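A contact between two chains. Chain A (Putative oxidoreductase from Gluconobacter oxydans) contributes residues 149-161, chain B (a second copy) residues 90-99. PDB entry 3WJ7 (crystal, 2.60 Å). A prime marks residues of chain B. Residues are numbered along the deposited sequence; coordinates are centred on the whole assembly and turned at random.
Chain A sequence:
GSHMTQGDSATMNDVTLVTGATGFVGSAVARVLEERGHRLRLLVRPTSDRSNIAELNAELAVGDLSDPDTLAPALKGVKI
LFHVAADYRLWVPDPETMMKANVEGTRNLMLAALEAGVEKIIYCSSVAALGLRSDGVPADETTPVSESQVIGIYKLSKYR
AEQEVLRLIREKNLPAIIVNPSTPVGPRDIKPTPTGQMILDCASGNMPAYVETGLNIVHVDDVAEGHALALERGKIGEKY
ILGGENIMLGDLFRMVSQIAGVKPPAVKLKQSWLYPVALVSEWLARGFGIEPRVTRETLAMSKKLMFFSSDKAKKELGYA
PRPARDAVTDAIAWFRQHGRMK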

ATOM      1  N   GLN A 149     -11.489  14.059   3.894  1.00 63.28           N
ATOM      2  CA  GLN A 149     -12.298  13.354   4.869  1.00 63.67           C
ATOM      3  C   GLN A 149     -12.664  11.918   4.520  1.00 60.18           C
ATOM      4  O   GLN A 149     -13.511  11.333   5.177  1.00 59.41           O
ATOM      5  N   VAL A 150     -12.016  11.326   3.523  1.00 53.30           N
ATOM      6  CA  VAL A 150     -12.332   9.938   3.199  1.00 51.60           C
ATOM      7  C   VAL A 150     -11.372   8.987   3.910  1.00 47.34           C
ATOM      8  O   VAL A 150     -10.200   9.272   4.021  1.00 43.32           O
ATOM      9  N   ILE A 151     -11.885   7.879   4.434  1.00 45.72           N
ATOM     10  CA  ILE A 151     -11.174   7.199   5.501  1.00 46.53           C
ATOM     11  C   ILE A 151     -10.433   5.925   5.084  1.00 49.27           C
ATOM     12  O   ILE A 151      -9.270   5.700   5.544  1.00 50.70           O
ATOM     13  N   GLY A 152     -11.054   5.112   4.215  1.00 42.41           N
ATOM     14  CA  GLY A 152     -10.370   3.880   3.792  1.00 38.05           C
ATOM     15  C   GLY A 152     -10.130   3.797   2.295  1.00 38.52           C
ATOM     16  O   GLY A 152     -10.568   4.660   1.513  1.00 42.35           O
ATOM     17  N   ILE A 153      -9.451   2.748   1.885  1.00 34.35           N
ATOM     18  CA  ILE A 153      -9.098   2.617   0.520  1.00 39.01           C
ATOM     19  C   ILE A 153     -10.360   2.295  -0.263  1.00 37.65           C
ATOM     20  O   ILE A 153     -10.533   2.807  -1.342  1.00 36.77           O
ATOM     21  N   TYR A 154     -11.279   1.519   0.306  1.00 37.66           N
ATOM     22  CA  TYR A 154     -12.510   1.196  -0.395  1.00 39.28           C
ATOM     23  C   TYR A 154     -13.256   2.469  -0.773  1.00 35.64           C
ATOM     24  O   TYR A 154     -13.660   2.632  -1.902  1.00 37.77           O
ATOM     25  N   LYS A 155     -13.459   3.355   0.171  1.00 33.80           N
ATOM     26  CA  LYS A 155     -14.204   4.553  -0.119  1.00 35.14           C
ATOM     27  C   LYS A 155     -13.370   5.451  -1.016  1.00 35.01           C
ATOM     28  O   LYS A 155     -13.907   6.000  -1.948  1.00 40.27           O
ATOM     29  N   LEU A 156     -12.071   5.590  -0.750  1.00 34.22           N
ATOM     30  CA  LEU A 156     -11.179   6.477  -1.534  1.00 32.07           C
ATOM     31  C   LEU A 156     -11.195   6.101  -2.982  1.00 33.15           C
ATOM     32  O   LEU A 156     -11.272   6.967  -3.877  1.00 33.80           O
ATOM     33  N   SER A 157     -11.162   4.799  -3.207  1.00 30.21           N
ATOM     34  CA  SER A 157     -11.298   4.258  -4.531  1.00 29.71           C
ATOM     35  C   SER A 157     -12.664   4.645  -5.181  1.00 33.06           C
ATOM     36  O   SER A 157     -12.756   5.011  -6.378  1.00 31.18           O
ATOM     37  N   LYS A 158     -13.751   4.551  -4.417  1.00 33.34           N
ATOM     38  CA  LYS A 158     -15.026   4.869  -5.055  1.00 33.60           C
ATOM     39  C   LYS A 158     -15.046   6.365  -5.316  1.00 33.27           C
ATOM     40  O   LYS A 158     -15.495   6.787  -6.368  1.00 35.52           O
ATOM     41  N   TYR A 159     -14.495   7.151  -4.388  1.00 32.09           N
ATOM     42  CA  TYR A 159     -14.467   8.594  -4.529  1.00 33.87           C
ATOM     43  C   TYR A 159     -13.642   8.989  -5.768  1.00 36.06           C
ATOM     44  O   TYR A 159     -14.168   9.674  -6.642  1.00 36.35           O
ATOM     45  N   ARG A 160     -12.400   8.518  -5.880  1.00 32.87           N
ATOM     46  CA  ARG A 160     -11.581   8.898  -7.005  1.00 33.24           C
ATOM     47  C   ARG A 160     -12.191   8.520  -8.340  1.00 35.40           C
ATOM     48  O   ARG A 160     -12.157   9.323  -9.329  1.00 34.87           O
ATOM     49  N   ALA A 161     -12.766   7.319  -8.389  1.00 35.11           N
ATOM     50  CA  ALA A 161     -13.388   6.842  -9.636  1.00 35.20           C
ATOM     51  C   ALA A 161     -14.575   7.737 -10.005  1.00 35.78           C
ATOM     52  O   ALA A 161     -14.691   8.209 -11.166  1.00 35.74           O
TER
ATOM     53  N   LEU B  90       1.011  14.465   6.936  1.00 85.39           N
ATOM     54  CA  LEU B  90      -0.433  14.156   6.810  1.00 78.95           C
ATOM     55  C   LEU B  90      -0.802  12.636   6.696  1.00 75.70           C
ATOM     56  O   LEU B  90      -0.482  12.003   5.696  1.00 71.37           O
ATOM     57  N   TRP B  91      -1.473  12.054   7.689  1.00 61.61           N
ATOM     58  CA  TRP B  91      -1.942  10.673   7.554  1.00 64.44           C
ATOM     59  C   TRP B  91      -2.848  10.517   6.299  1.00 68.25           C
ATOM     60  O   TRP B  91      -3.646  11.432   6.017  1.00 77.38           O
ATOM     61  N   VAL B  92      -2.750   9.388   5.562  1.00 56.69           N
ATOM     62  CA  VAL B  92      -3.620   9.132   4.374  1.00 45.81           C
ATOM     63  C   VAL B  92      -4.028   7.673   4.328  1.00 41.47           C
ATOM     64  O   VAL B  92      -3.337   6.829   4.842  1.00 42.06           O
ATOM     65  N   PRO B  93      -5.114   7.336   3.643  1.00 38.18           N
ATOM     66  CA  PRO B  93      -5.260   5.869   3.653  1.00 35.05           C
ATOM     67  C   PRO B  93      -4.433   5.172   2.565  1.00 36.37           C
ATOM     68  O   PRO B  93      -4.407   3.946   2.473  1.00 36.79           O
ATOM     69  N   ASP B  94      -3.771   5.945   1.720  1.00 33.90           N
ATOM     70  CA  ASP B  94      -2.950   5.354   0.658  1.00 31.89           C
ATOM     71  C   ASP B  94      -1.499   5.900   0.733  1.00 28.38           C
ATOM     72  O   ASP B  94      -1.095   6.667  -0.128  1.00 27.82           O
ATOM     73  N   PRO B  95      -0.732   5.502   1.756  1.00 28.40           N
ATOM     74  CA  PRO B  95       0.655   6.034   1.951  1.00 28.92           C
ATOM     75  C   PRO B  95       1.560   5.741   0.758  1.00 29.96           C
ATOM     76  O   PRO B  95       2.318   6.617   0.353  1.00 32.56           O
ATOM     77  N   GLU B  96       1.472   4.545   0.180  1.00 31.09           N
ATOM     78  CA  GLU B  96       2.317   4.211  -0.975  1.00 33.79           C
ATOM     79  C   GLU B  96       1.989   4.962  -2.240  1.00 33.55           C
ATOM     80  O   GLU B  96       2.908   5.342  -2.988  1.00 35.89           O
ATOM     81  N   THR B  97       0.695   5.167  -2.508  1.00 32.11           N
ATOM     82  CA  THR B  97       0.287   6.006  -3.629  1.00 31.18           C
ATOM     83  C   THR B  97       0.791   7.438  -3.436  1.00 31.41           C
ATOM     84  O   THR B  97       1.232   8.073  -4.405  1.00 30.52           O
ATOM     85  N   MET B  98       0.697   7.969  -2.211  1.00 32.96           N
ATOM     86  CA  MET B  98       1.159   9.340  -1.965  1.00 38.60           C
ATOM     87  C   MET B  98       2.674   9.425  -2.108  1.00 37.05           C
ATOM     88  O   MET B  98       3.172  10.359  -2.724  1.00 38.40           O
ATOM     89  N   MET B  99       3.399   8.446  -1.582  1.00 34.36           N
ATOM     90  CA  MET B  99       4.814   8.361  -1.872  1.00 36.46           C
ATOM     91  C   MET B  99       5.182   8.425  -3.380  1.00 38.40           C
ATOM     92  O   MET B  99       6.130   9.155  -3.764  1.00 37.06           O
TER

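What does the loop before the chain A helix offer to chain B? Backbone oxygens and one side chain. Val150 O lies 4.0 Å from Pro93′ CG, and Ile151 O reaches both Trp91′ CH2 and Pro93′ CB at 3.3 Å, meeting the indole at its edge. The CA-to-CB bond of Ile151 points away, yet the end of its side chain comes back: CD1 packs 3.7 Å from CZ3 of Trp91′, whose chi1 is t. Gly152, the N-cap residue, has its CA 5.5 Å from that of Pro93′.

How does the start of the helix meet Pro93′? Ile153, with chi1 m and chi2 t, starts sideways but extends until its CD1 is 3.0 Å from Pro93′ O, a tight contact. Three residues on, Leu156 (t, p) points toward chain B and sets CD2 3.9 Å from Pro93′ CG and 3.6 Å from Asp94′ CG. With the loop contacts included, Pro93′ has the largest covered area of any residue here.

Where is charge paired? Arg160, m at chi1 and extended beyond, forms a salt bridge: NH1 donates to Asp94′ OD2 at 3.0 Å, while NH2 adds a weak hydrogen bond to Asp94′ OD2 at 3.4 Å. This oxygen sits at the guanidinium edge, where the N-H groups point. Met98′ CE approaches Arg160 NH2 at 3.7 Å.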

ATOM      1  CB  GLN A 149     -13.504  14.161   5.326  1.00 70.49           C
ATOM      2  CG  GLN A 149     -14.174  15.054   4.309  1.00 78.16           C
ATOM      3  CD  GLN A 149     -15.293  15.836   4.969  1.00 79.41           C
ATOM      4  OE1 GLN A 149     -16.396  15.943   4.438  1.00 70.74           O
ATOM      5  NE2 GLN A 149     -15.019  16.349   6.168  1.00 80.66           N
ATOM      6  CB  VAL A 150     -12.383   9.724   1.691  1.00 55.67           C
ATOM      7  CG1 VAL A 150     -12.041   8.292   1.342  1.00 53.47           C
ATOM      8  CG2 VAL A 150     -13.754  10.128   1.171  1.00 53.56           C
ATOM      9  CB  ILE A 151     -12.052   7.088   6.796  1.00 50.40           C
ATOM     10  CG1 ILE A 151     -11.786   8.306   7.686  1.00 56.60           C
ATOM     11  CG2 ILE A 151     -11.818   5.822   7.608  1.00 41.76           C
ATOM     12  CD1 ILE A 151     -10.454   9.033   7.450  1.00 53.35           C
ATOM     13  CB  ILE A 153      -7.919   1.616   0.324  1.00 43.47           C
ATOM     14  CG1 ILE A 153      -6.617   2.322   0.721  1.00 47.69           C
ATOM     15  CG2 ILE A 153      -7.736   1.287  -1.152  1.00 46.38           C
ATOM     16  CD1 ILE A 153      -5.464   1.432   1.186  1.00 53.42           C
ATOM     17  CB  TYR A 154     -13.460   0.238   0.381  1.00 45.55           C
ATOM     18  CG  TYR A 154     -14.850   0.162  -0.301  1.00 57.92           C
ATOM     19  CD1 TYR A 154     -15.019  -0.503  -1.538  1.00 57.89           C
ATOM     20  CD2 TYR A 154     -15.972   0.819   0.250  1.00 58.15           C
ATOM     21  CE1 TYR A 154     -16.247  -0.525  -2.192  1.00 60.84           C
ATOM     22  CE2 TYR A 154     -17.204   0.783  -0.389  1.00 58.59           C
ATOM     23  CZ  TYR A 154     -17.342   0.113  -1.606  1.00 65.83           C
ATOM     24  OH  TYR A 154     -18.584   0.062  -2.234  1.00 62.75           O
ATOM     25  CB  LYS A 155     -14.658   5.292   1.170  1.00 35.55           C
ATOM     26  CG  LYS A 155     -15.461   4.445   2.150  1.00 36.07           C
ATOM     27  CD  LYS A 155     -15.884   5.237   3.387  1.00 43.51           C
ATOM     28  CE  LYS A 155     -16.934   6.348   3.151  1.00 52.20           C
ATOM     29  NZ  LYS A 155     -17.826   6.524   4.358  1.00 53.32           N
ATOM     30  CB  LEU A 156      -9.737   6.408  -1.048  1.00 29.26           C
ATOM     31  CG  LEU A 156      -8.829   7.518  -1.581  1.00 29.32           C
ATOM     32  CD1 LEU A 156      -9.400   8.888  -1.269  1.00 27.76           C
ATOM     33  CD2 LEU A 156      -7.394   7.440  -1.076  1.00 28.98           C
ATOM     34  CB  SER A 157     -11.207   2.763  -4.423  1.00 27.61           C
ATOM     35  OG  SER A 157     -10.826   2.256  -5.664  1.00 32.06           O
ATOM     36  CB  LYS A 158     -16.229   4.396  -4.252  1.00 34.05           C
ATOM     37  CG  LYS A 158     -16.373   2.892  -4.169  1.00 36.57           C
ATOM     38  CD  LYS A 158     -16.670   2.299  -5.539  1.00 44.32           C
ATOM     39  CE  LYS A 158     -16.698   0.770  -5.475  1.00 53.12           C
ATOM     40  NZ  LYS A 158     -16.854   0.135  -6.822  1.00 60.86           N
ATOM     41  CB  TYR A 159     -13.935   9.281  -3.258  1.00 36.44           C
ATOM     42  CG  TYR A 159     -13.696  10.750  -3.407  1.00 34.53           C
ATOM     43  CD1 TYR A 159     -14.758  11.655  -3.290  1.00 37.72           C
ATOM     44  CD2 TYR A 159     -12.425  11.237  -3.709  1.00 34.94           C
ATOM     45  CE1 TYR A 159     -14.562  13.025  -3.427  1.00 39.86           C
ATOM     46  CE2 TYR A 159     -12.190  12.597  -3.852  1.00 37.70           C
ATOM     47  CZ  TYR A 159     -13.259  13.492  -3.706  1.00 43.42           C
ATOM     48  OH  TYR A 159     -13.067  14.845  -3.879  1.00 44.42           O
ATOM     49  CB  ARG A 160     -10.173   8.316  -6.901  1.00 36.16           C
ATOM     50  CG  ARG A 160      -9.398   8.961  -5.781  1.00 41.59           C
ATOM     51  CD  ARG A 160      -7.921   8.714  -5.922  1.00 46.87           C
ATOM     52  NE  ARG A 160      -7.242   9.603  -4.988  1.00 53.38           N
ATOM     53  CZ  ARG A 160      -6.179   9.251  -4.269  1.00 53.51           C
ATOM     54  NH1 ARG A 160      -5.680   8.022  -4.364  1.00 53.30           N
ATOM     55  NH2 ARG A 160      -5.606  10.126  -3.463  1.00 53.31           N
ATOM     56  CB  ALA A 161     -13.817   5.387  -9.515  1.00 34.55           C
TER
ATOM     57  CB  LEU B  90      -0.956  14.874   5.573  1.00 79.25           C
ATOM     58  CG  LEU B  90      -2.420  14.693   5.200  1.00 85.90           C
ATOM     59  CD1 LEU B  90      -3.221  15.876   5.750  1.00 93.03           C
ATOM     60  CD2 LEU B  90      -2.566  14.549   3.685  1.00 81.18           C
ATOM     61  CB  TRP B  91      -2.695  10.257   8.819  1.00 69.01           C
ATOM     62  CG  TRP B  91      -3.406   8.993   8.634  1.00 70.67           C
ATOM     63  CD1 TRP B  91      -2.963   7.775   8.986  1.00 68.86           C
ATOM     64  CD2 TRP B  91      -4.683   8.799   7.987  1.00 78.72           C
ATOM     65  NE1 TRP B  91      -3.874   6.816   8.617  1.00 80.13           N
ATOM     66  CE2 TRP B  91      -4.937   7.414   7.992  1.00 75.64           C
ATOM     67  CE3 TRP B  91      -5.629   9.667   7.394  1.00 80.35           C
ATOM     68  CZ2 TRP B  91      -6.096   6.859   7.434  1.00 72.62           C
ATOM     69  CZ3 TRP B  91      -6.777   9.125   6.834  1.00 72.31           C
ATOM     70  CH2 TRP B  91      -7.003   7.727   6.861  1.00 76.01           C
ATOM     71  CB  VAL B  92      -2.915   9.445   3.009  1.00 44.87           C
ATOM     72  CG1 VAL B  92      -3.016  10.921   2.623  1.00 43.17           C
ATOM     73  CG2 VAL B  92      -1.459   8.979   3.022  1.00 41.24           C
ATOM     74  CB  PRO B  93      -6.750   5.661   3.408  1.00 34.54           C
ATOM     75  CG  PRO B  93      -7.250   6.933   2.774  1.00 36.87           C
ATOM     76  CD  PRO B  93      -6.240   8.033   2.986  1.00 37.41           C
ATOM     77  CB  ASP B  94      -3.563   5.652  -0.720  1.00 30.06           C
ATOM     78  CG  ASP B  94      -3.809   7.132  -0.923  1.00 31.38           C
ATOM     79  OD1 ASP B  94      -3.936   7.891   0.077  1.00 33.48           O
ATOM     80  OD2 ASP B  94      -3.856   7.564  -2.072  1.00 31.96           O
ATOM     81  CB  PRO B  95       1.181   5.269   3.192  1.00 27.14           C
ATOM     82  CG  PRO B  95      -0.043   4.630   3.821  1.00 26.97           C
ATOM     83  CD  PRO B  95      -1.055   4.419   2.715  1.00 27.58           C
ATOM     84  CB  GLU B  96       2.321   2.709  -1.264  1.00 36.45           C
ATOM     85  CG  GLU B  96       2.857   1.838  -0.141  1.00 37.36           C
ATOM     86  CD  GLU B  96       3.283   0.462  -0.656  1.00 45.94           C
ATOM     87  OE1 GLU B  96       4.033   0.441  -1.676  1.00 48.86           O
ATOM     88  OE2 GLU B  96       2.892  -0.597  -0.062  1.00 47.32           O
ATOM     89  CB  THR B  97      -1.252   6.025  -3.796  1.00 33.13           C
ATOM     90  OG1 THR B  97      -1.755   4.694  -4.001  1.00 37.86           O
ATOM     91  CG2 THR B  97      -1.684   6.862  -4.985  1.00 28.81           C
ATOM     92  CB  MET B  98       0.682   9.934  -0.631  1.00 43.08           C
ATOM     93  CG  MET B  98      -0.736  10.528  -0.680  1.00 61.73           C
ATOM     94  SD  MET B  98      -1.286  11.700  -1.989  1.00 75.39           S
ATOM     95  CE  MET B  98      -1.913  10.659  -3.332  1.00 59.75           C
ATOM     96  CB  MET B  99       5.422   7.111  -1.292  1.00 34.80           C
ATOM     97  CG  MET B  99       6.902   7.042  -1.656  1.00 37.24           C
ATOM     98  SD  MET B  99       7.792   5.687  -0.889  1.00 39.21           S
ATOM     99  CE  MET B  99       6.913   4.367  -1.749  1.00 39.31           C
TER